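Local structure of dihydrodipicolinate synthase (Bacillus clausii KSM-K16, 3E96) at residues V120-R130 with I149-L160. The protein probably catalyses the formation of 4-hydroxy-tetrahydrodipicolinate, as a TIM-barrel lyase of the DapA family. Residues are numbered along the deposited sequence; the frame is centred on the assembly and turned at random.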
# COMPACT_ATOMS: atom_id res chain seq x y z
N VAL B 120 6.23 -2.44 8.66
CA VAL B 120 5.37 -3.24 9.52
C VAL B 120 6.21 -4.27 10.28
O VAL B 120 7.24 -4.73 9.78
CB VAL B 120 4.30 -4.02 8.71
CG1 VAL B 120 3.35 -3.04 8.04
CG2 VAL B 120 4.98 -4.92 7.67
N THR B 121 5.78 -4.60 11.50
CA THR B 121 6.46 -5.61 12.31
C THR B 121 5.37 -6.50 12.89
O THR B 121 4.23 -6.05 13.05
CB THR B 121 7.28 -5.00 13.47
OG1 THR B 121 6.41 -4.26 14.34
CG2 THR B 121 8.38 -4.09 12.94
N ALA B 122 5.71 -7.74 13.21
CA ALA B 122 4.73 -8.68 13.74
C ALA B 122 3.92 -8.13 14.91
O ALA B 122 2.69 -8.18 14.89
CB ALA B 122 5.43 -9.97 14.16
N GLY B 123 4.60 -7.61 15.93
CA GLY B 123 3.90 -7.07 17.08
C GLY B 123 2.96 -5.94 16.70
O GLY B 123 1.85 -5.83 17.23
N GLY B 124 3.41 -5.10 15.77
CA GLY B 124 2.60 -3.98 15.31
C GLY B 124 1.39 -4.40 14.50
O GLY B 124 0.33 -3.79 14.61
N VAL B 125 1.55 -5.42 13.67
CA VAL B 125 0.45 -5.90 12.84
C VAL B 125 -0.61 -6.52 13.74
O VAL B 125 -1.81 -6.33 13.53
CB VAL B 125 0.95 -6.94 11.81
CG1 VAL B 125 -0.23 -7.54 11.04
CG2 VAL B 125 1.91 -6.25 10.85
N TYR B 126 -0.16 -7.26 14.75
CA TYR B 126 -1.09 -7.85 15.70
C TYR B 126 -1.92 -6.72 16.32
O TYR B 126 -3.15 -6.78 16.35
CB TYR B 126 -0.33 -8.59 16.80
CG TYR B 126 -1.19 -8.89 18.00
CD1 TYR B 126 -2.12 -9.93 17.97
CD2 TYR B 126 -1.12 -8.10 19.14
CE1 TYR B 126 -2.97 -10.16 19.05
CE2 TYR B 126 -1.96 -8.32 20.23
CZ TYR B 126 -2.88 -9.35 20.18
OH TYR B 126 -3.72 -9.55 21.24
N ALA B 127 -1.24 -5.69 16.83
CA ALA B 127 -1.92 -4.56 17.45
C ALA B 127 -2.85 -3.87 16.46
O ALA B 127 -3.96 -3.48 16.81
CB ALA B 127 -0.89 -3.57 17.98
N TYR B 128 -2.39 -3.72 15.22
CA TYR B 128 -3.19 -3.07 14.19
C TYR B 128 -4.56 -3.75 14.06
O TYR B 128 -5.59 -3.10 14.19
CB TYR B 128 -2.47 -3.13 12.84
CG TYR B 128 -3.27 -2.51 11.71
CD1 TYR B 128 -3.37 -1.13 11.57
CD2 TYR B 128 -3.95 -3.31 10.79
CE1 TYR B 128 -4.13 -0.55 10.55
CE2 TYR B 128 -4.71 -2.75 9.77
CZ TYR B 128 -4.80 -1.38 9.66
OH TYR B 128 -5.56 -0.83 8.65
N PHE B 129 -4.55 -5.05 13.82
CA PHE B 129 -5.80 -5.79 13.67
C PHE B 129 -6.59 -5.83 14.97
O PHE B 129 -7.81 -5.61 14.98
CB PHE B 129 -5.52 -7.22 13.20
CG PHE B 129 -5.08 -7.31 11.76
CD1 PHE B 129 -5.87 -6.77 10.75
CD2 PHE B 129 -3.90 -7.97 11.42
CE1 PHE B 129 -5.49 -6.88 9.40
CE2 PHE B 129 -3.51 -8.08 10.08
CZ PHE B 129 -4.31 -7.54 9.07
N ARG B 130 -5.91 -6.10 16.08
CA ARG B 130 -6.59 -6.16 17.37
C ARG B 130 -7.32 -4.87 17.70
O ARG B 130 -8.49 -4.90 18.08
CB ARG B 130 -5.59 -6.47 18.48
CG ARG B 130 -6.23 -6.59 19.86
CD ARG B 130 -5.20 -6.30 20.93
NE ARG B 130 -4.62 -4.98 20.73
CZ ARG B 130 -3.54 -4.54 21.36
NH1 ARG B 130 -2.92 -5.32 22.23
NH2 ARG B 130 -3.07 -3.32 21.11
N ILE B 149 5.66 -11.42 7.89
CA ILE B 149 5.00 -11.34 9.19
C ILE B 149 4.64 -12.74 9.68
O ILE B 149 3.95 -13.49 8.99
CB ILE B 149 3.72 -10.47 9.10
CG1 ILE B 149 4.09 -9.04 8.68
CG2 ILE B 149 3.00 -10.46 10.45
CD1 ILE B 149 5.00 -8.30 9.66
N SER B 150 5.11 -13.07 10.87
CA SER B 150 4.87 -14.39 11.47
C SER B 150 3.41 -14.78 11.62
O SER B 150 2.56 -13.95 11.94
CB SER B 150 5.53 -14.45 12.85
OG SER B 150 5.17 -15.65 13.51
N ASP B 151 3.13 -16.06 11.41
CA ASP B 151 1.78 -16.58 11.55
C ASP B 151 1.35 -16.50 13.01
O ASP B 151 0.17 -16.64 13.33
CB ASP B 151 1.70 -18.04 11.08
CG ASP B 151 1.91 -18.18 9.59
OD1 ASP B 151 1.37 -17.34 8.84
OD2 ASP B 151 2.60 -19.13 9.17
N ARG B 152 2.32 -16.26 13.89
CA ARG B 152 2.03 -16.14 15.32
C ARG B 152 0.98 -15.04 15.53
O ARG B 152 0.20 -15.08 16.48
CB ARG B 152 3.30 -15.80 16.09
CG ARG B 152 3.09 -15.58 17.58
CD ARG B 152 2.55 -16.83 18.26
NE ARG B 152 2.30 -16.61 19.68
CZ ARG B 152 1.88 -17.55 20.53
NH1 ARG B 152 1.66 -18.78 20.10
NH2 ARG B 152 1.68 -17.25 21.80
N VAL B 153 0.98 -14.05 14.63
CA VAL B 153 0.02 -12.96 14.71
C VAL B 153 -1.41 -13.50 14.67
O VAL B 153 -2.28 -13.03 15.40
CB VAL B 153 0.20 -11.97 13.53
CG1 VAL B 153 -0.93 -10.95 13.52
CG2 VAL B 153 1.55 -11.27 13.64
N LEU B 154 -1.64 -14.49 13.82
CA LEU B 154 -2.97 -15.08 13.69
C LEU B 154 -3.31 -15.91 14.93
O LEU B 154 -4.45 -15.89 15.41
CB LEU B 154 -3.05 -15.97 12.45
CG LEU B 154 -2.90 -15.24 11.10
CD1 LEU B 154 -2.95 -16.26 9.96
CD2 LEU B 154 -4.03 -14.22 10.94
N VAL B 155 -2.32 -16.63 15.45
CA VAL B 155 -2.53 -17.44 16.64
C VAL B 155 -2.94 -16.53 17.80
O VAL B 155 -3.82 -16.87 18.59
CB VAL B 155 -1.24 -18.20 17.03
CG1 VAL B 155 -1.47 -18.99 18.32
CG2 VAL B 155 -0.83 -19.13 15.90
N ASP B 156 -2.31 -15.36 17.89
CA ASP B 156 -2.61 -14.44 18.97
C ASP B 156 -3.93 -13.68 18.81
O ASP B 156 -4.53 -13.26 19.80
CB ASP B 156 -1.46 -13.45 19.17
CG ASP B 156 -0.20 -14.13 19.67
OD1 ASP B 156 -0.32 -15.21 20.27
OD2 ASP B 156 0.90 -13.58 19.47
N LEU B 157 -4.38 -13.51 17.57
CA LEU B 157 -5.64 -12.82 17.31
C LEU B 157 -6.85 -13.75 17.44
O LEU B 157 -7.95 -13.30 17.75
CB LEU B 157 -5.65 -12.21 15.91
CG LEU B 157 -4.81 -10.97 15.61
CD1 LEU B 157 -4.84 -10.69 14.11
CD2 LEU B 157 -5.36 -9.78 16.38
N ALA B 158 -6.62 -15.04 17.19
CA ALA B 158 -7.69 -16.04 17.22
C ALA B 158 -8.69 -15.96 18.37
O ALA B 158 -9.89 -16.10 18.15
CB ALA B 158 -7.08 -17.44 17.17
N PRO B 159 -8.22 -15.72 19.61
CA PRO B 159 -9.12 -15.64 20.77
C PRO B 159 -10.19 -14.56 20.69
O PRO B 159 -11.23 -14.65 21.34
CB PRO B 159 -8.15 -15.40 21.93
CG PRO B 159 -6.91 -16.10 21.49
CD PRO B 159 -6.81 -15.67 20.04
N LEU B 160 -9.94 -13.51 19.90
CA LEU B 160 -10.92 -12.44 19.78
C LEU B 160 -12.27 -12.97 19.34
O LEU B 160 -12.39 -13.62 18.30
CB LEU B 160 -10.43 -11.37 18.79
CG LEU B 160 -9.19 -10.59 19.23
CD1 LEU B 160 -8.71 -9.70 18.08
CD2 LEU B 160 -9.50 -9.76 20.48
O HOH W 1 -6.04 -11.11 20.75
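I149, V153 and L157 pack against A122, V125, Y126 and F129 in an apolar helix-to-helix contact between two consecutive outer helices of the eight-stranded TIM barrel. The segments 122-130 and 152-157 run in the same general direction, their axes 9.5 Å apart at closest approach and crossing at -36°, and no direct hydrogen bond joins them. At the N-terminal end I149 reaches the start of helix 122-130 with its CD1, which lies 3.7 Å from A122 N and also meets V120 CG2 and V125 CG2. One turn on, V153 lays both methyls against the neighbouring backbone: CG2 rests 3.5 Å from A122 O, while CG1, anti to its own backbone N (chi1 172°), lies 3.8 Å from Y126 CA. L157 then fits between two aromatic residues. Its CD2 touches Y126 CE1 at 3.6 Å, and its CD1 approaches F129 CB at 3.7 Å, the F129 and L157 side chains crossing at about a right angle. Cutting L157 back to an alanine would probably open a gap between Y126 and F129 and leave the Y126 ring less firmly held against helix 152-157. The Y126 ring swings over toward helix 152-157, its CG trans to the main-chain N (chi1 164°), and brings CE1 to 3.6 Å from D156 CB, with D156 O near the ring plane at its edge. Beyond the ring, a water hydrogen-bonded to Y126 OH donates to D156 O, a polar bridge beside the apolar seam. L160 CD1 extends the packing to R130. Beneath the helices, F129 rests on V142 of strand 140-144, I149 on F144 of the same strand, and L157 on L163 of strand 163-168, while V120 and T121 face the second subunit.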